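Local coordinates for protein N-acetylmuramoyl-L-alanine amidase (Clostridium intestinale URNW, PDB 6SRT) that probably hydrolyses the amide bond between N-acetylmuramic acid and L-alanine in bacterial peptidoglycan, as a zinc-dependent endolysin amidase, at residues H48-N53 / E109-E114. Residues are numbered along the deposited sequence; the frame is centred on the assembly and turned at random. Where two conformers were deposited one is given.
Sequences HTVDNN and EGNFNE
His48 turns the ND1 edge of its imidazole to the amide of Phe112, while its CB packs 3.5 Å from Phe112 CD2. In the Amidase_2 (PGRP-like) fold, this joins the loops that follow the neighbouring parallel strands 43-48 and 103-108, close to the zinc site: the side chain of zinc ligand Cys152 lies about 4 Å from that of His48. The imidazole accepts a bond from Phe112 N to ND1 (2.9 Å, 159° at the hydrogen) that lies almost exactly in the ring plane, consistent with a ring turned edge-on to that amide. The rings of His48 and Phe112 meet only obliquely, with planes at 35°. Beside the imidazole, Asn111 OD1 receives Asn113 N in an Asx turn.

Glycine's amide and carbonyl are both engaged. Gly110 N donates to Thr49 OG1 at 3.1 Å, while Gly110 O takes Val50 N from above its carbonyl plane. With OG1 set between its own backbone N and carbonyl carbon (chi1 59°), Thr49 OG1 also donates to Asp51 O at 2.7 Å, so one hydroxyl ties its own turn to the opposite loop. Gly110, at a positive phi, brings its CA to 3.2 Å from Asn52 OD1, and that oxygen takes a hydrogen bond from Lys79 NZ.

The extended Glu109 side chain reaches the far end of the contact. Its OE1 forms a salt bridge with Arg78 NE and accepts a hydrogen bond from Lys79 N, whereas OE2 accepts a weak hydrogen bond from Asn53 N (3.0 Å) and an ordinary one, at 2.9 Å, from the oxygen of a water that also donates to Asn53 OD1.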
loop_
_atom_site.group_PDB
_atom_site.type_symbol
_atom_site.label_atom_id
_atom_site.label_comp_id
_atom_site.label_asym_id
_atom_site.label_seq_id
_atom_site.Cartn_x
_atom_site.Cartn_y
_atom_site.Cartn_z
ATOM N N HIS A 48 -0.156 6.181 -4.489
ATOM C CA HIS A 48 0.388 5.958 -5.844
ATOM C C HIS A 48 1.865 6.228 -5.794
ATOM O O HIS A 48 2.378 6.849 -4.874
ATOM C CB HIS A 48 -0.348 6.759 -6.920
ATOM C CG HIS A 48 -0.180 8.227 -6.976
ATOM N ND1 HIS A 48 -0.617 8.956 -8.092
ATOM C CD2 HIS A 48 0.394 9.088 -6.105
ATOM C CE1 HIS A 48 -0.350 10.207 -7.876
ATOM N NE2 HIS A 48 0.292 10.330 -6.686
ATOM N N THR A 49 2.570 5.726 -6.797
ATOM C CA THR A 49 4.014 5.866 -6.858
ATOM C C THR A 49 4.490 7.084 -7.617
ATOM O O THR A 49 5.675 7.434 -7.495
ATOM C CB THR A 49 4.651 4.632 -7.488
ATOM O OG1 THR A 49 4.128 4.438 -8.813
ATOM C CG2 THR A 49 4.413 3.379 -6.684
ATOM N N VAL A 50 3.643 7.699 -8.402
ATOM C CA VAL A 50 3.928 8.785 -9.343
ATOM C C VAL A 50 4.735 8.255 -10.531
ATOM O O VAL A 50 4.259 8.300 -11.646
ATOM C CB VAL A 50 4.567 10.024 -8.708
ATOM C CG1 VAL A 50 4.767 11.117 -9.749
ATOM C CG2 VAL A 50 3.727 10.540 -7.552
ATOM N N ASP A 51 5.936 7.815 -10.298
ATOM C CA ASP A 51 6.751 7.222 -11.340
ATOM C C ASP A 51 6.250 5.824 -11.686
ATOM O O ASP A 51 5.820 5.076 -10.848
ATOM C CB ASP A 51 8.198 7.129 -10.890
ATOM C CG ASP A 51 8.860 8.488 -10.610
ATOM O OD1 ASP A 51 8.545 9.468 -11.270
ATOM O OD2 ASP A 51 9.651 8.544 -9.731
ATOM N N ASN A 52 6.276 5.528 -12.973
ATOM C CA ASN A 52 6.004 4.220 -13.578
ATOM C C ASN A 52 7.297 3.423 -13.805
ATOM O O ASN A 52 8.367 3.953 -13.656
ATOM C CB ASN A 52 5.164 4.378 -14.831
ATOM C CG ASN A 52 3.727 4.674 -14.517
ATOM O OD1 ASN A 52 3.064 3.904 -13.892
ATOM N ND2 ASN A 52 3.240 5.817 -14.957
ATOM N N ASN A 53 7.218 2.170 -14.230
ATOM C CA ASN A 53 8.414 1.349 -14.557
ATOM C C ASN A 53 9.109 0.847 -13.301
ATOM O O ASN A 53 10.114 0.242 -13.566
ATOM C CB ASN A 53 9.460 2.049 -15.458
ATOM C CG ASN A 53 8.968 2.068 -16.883
ATOM O OD1 ASN A 53 7.840 1.643 -17.110
ATOM N ND2 ASN A 53 9.744 2.578 -17.818
ATOM N N GLU A 109 1.203 1.222 -8.724
ATOM C CA GLU A 109 2.095 1.782 -9.732
ATOM C C GLU A 109 1.348 2.731 -10.654
ATOM O O GLU A 109 0.458 2.275 -11.420
ATOM C CB GLU A 109 2.665 0.651 -10.578
ATOM C CG GLU A 109 3.652 1.074 -11.660
ATOM C CD GLU A 109 4.180 -0.036 -12.522
ATOM O OE1 GLU A 109 3.718 -1.183 -12.419
ATOM O OE2 GLU A 109 5.151 0.237 -13.236
ATOM N N GLY A 110 1.729 4.006 -10.689
ATOM C CA GLY A 110 1.095 4.994 -11.569
ATOM C C GLY A 110 1.071 6.350 -10.946
ATOM O O GLY A 110 1.371 6.541 -9.765
ATOM N N ASN A 111 0.726 7.307 -11.809
ATOM C CA ASN A 111 0.449 8.687 -11.394
ATOM C C ASN A 111 -1.036 8.901 -11.697
ATOM O O ASN A 111 -1.391 9.218 -12.850
ATOM C CB ASN A 111 1.282 9.694 -12.187
ATOM C CG ASN A 111 0.910 11.098 -11.844
ATOM O OD1 ASN A 111 -0.003 11.344 -11.041
ATOM N ND2 ASN A 111 1.510 12.052 -12.530
ATOM N N PHE A 112 -1.879 8.746 -10.677
ATOM C CA PHE A 112 -3.332 8.794 -10.942
ATOM C C PHE A 112 -3.874 10.210 -11.035
ATOM O O PHE A 112 -5.089 10.335 -11.192
ATOM C CB PHE A 112 -4.118 7.827 -10.053
ATOM C CG PHE A 112 -3.560 6.438 -10.197
ATOM C CD1 PHE A 112 -3.631 5.719 -11.372
ATOM C CD2 PHE A 112 -2.896 5.858 -9.142
ATOM C CE1 PHE A 112 -3.021 4.500 -11.535
ATOM C CE2 PHE A 112 -2.278 4.636 -9.254
ATOM C CZ PHE A 112 -2.361 3.964 -10.438
ATOM N N ASN A 113 -3.013 11.229 -11.058
ATOM C CA ASN A 113 -3.456 12.533 -11.601
ATOM C C ASN A 113 -3.604 12.497 -13.108
ATOM O O ASN A 113 -4.297 13.355 -13.592
ATOM C CB ASN A 113 -2.424 13.590 -11.250
ATOM C CG ASN A 113 -2.490 13.994 -9.811
ATOM O OD1 ASN A 113 -3.483 13.836 -9.102
ATOM N ND2 ASN A 113 -1.418 14.604 -9.346
ATOM N N GLU A 114 -3.054 11.500 -13.789
ATOM C CA GLU A 114 -2.921 11.463 -15.270
ATOM C C GLU A 114 -3.286 10.123 -15.904
ATOM O O GLU A 114 -3.266 10.027 -17.179
ATOM C CB GLU A 114 -1.469 11.707 -15.689
ATOM C CG GLU A 114 -1.033 13.139 -15.510
ATOM C CD GLU A 114 0.255 13.483 -16.242
ATOM O OE1 GLU A 114 0.654 12.639 -17.086
ATOM O OE2 GLU A 114 0.860 14.569 -15.922
HETATM O O HOH W 1 5.036 0.514 -16.092
#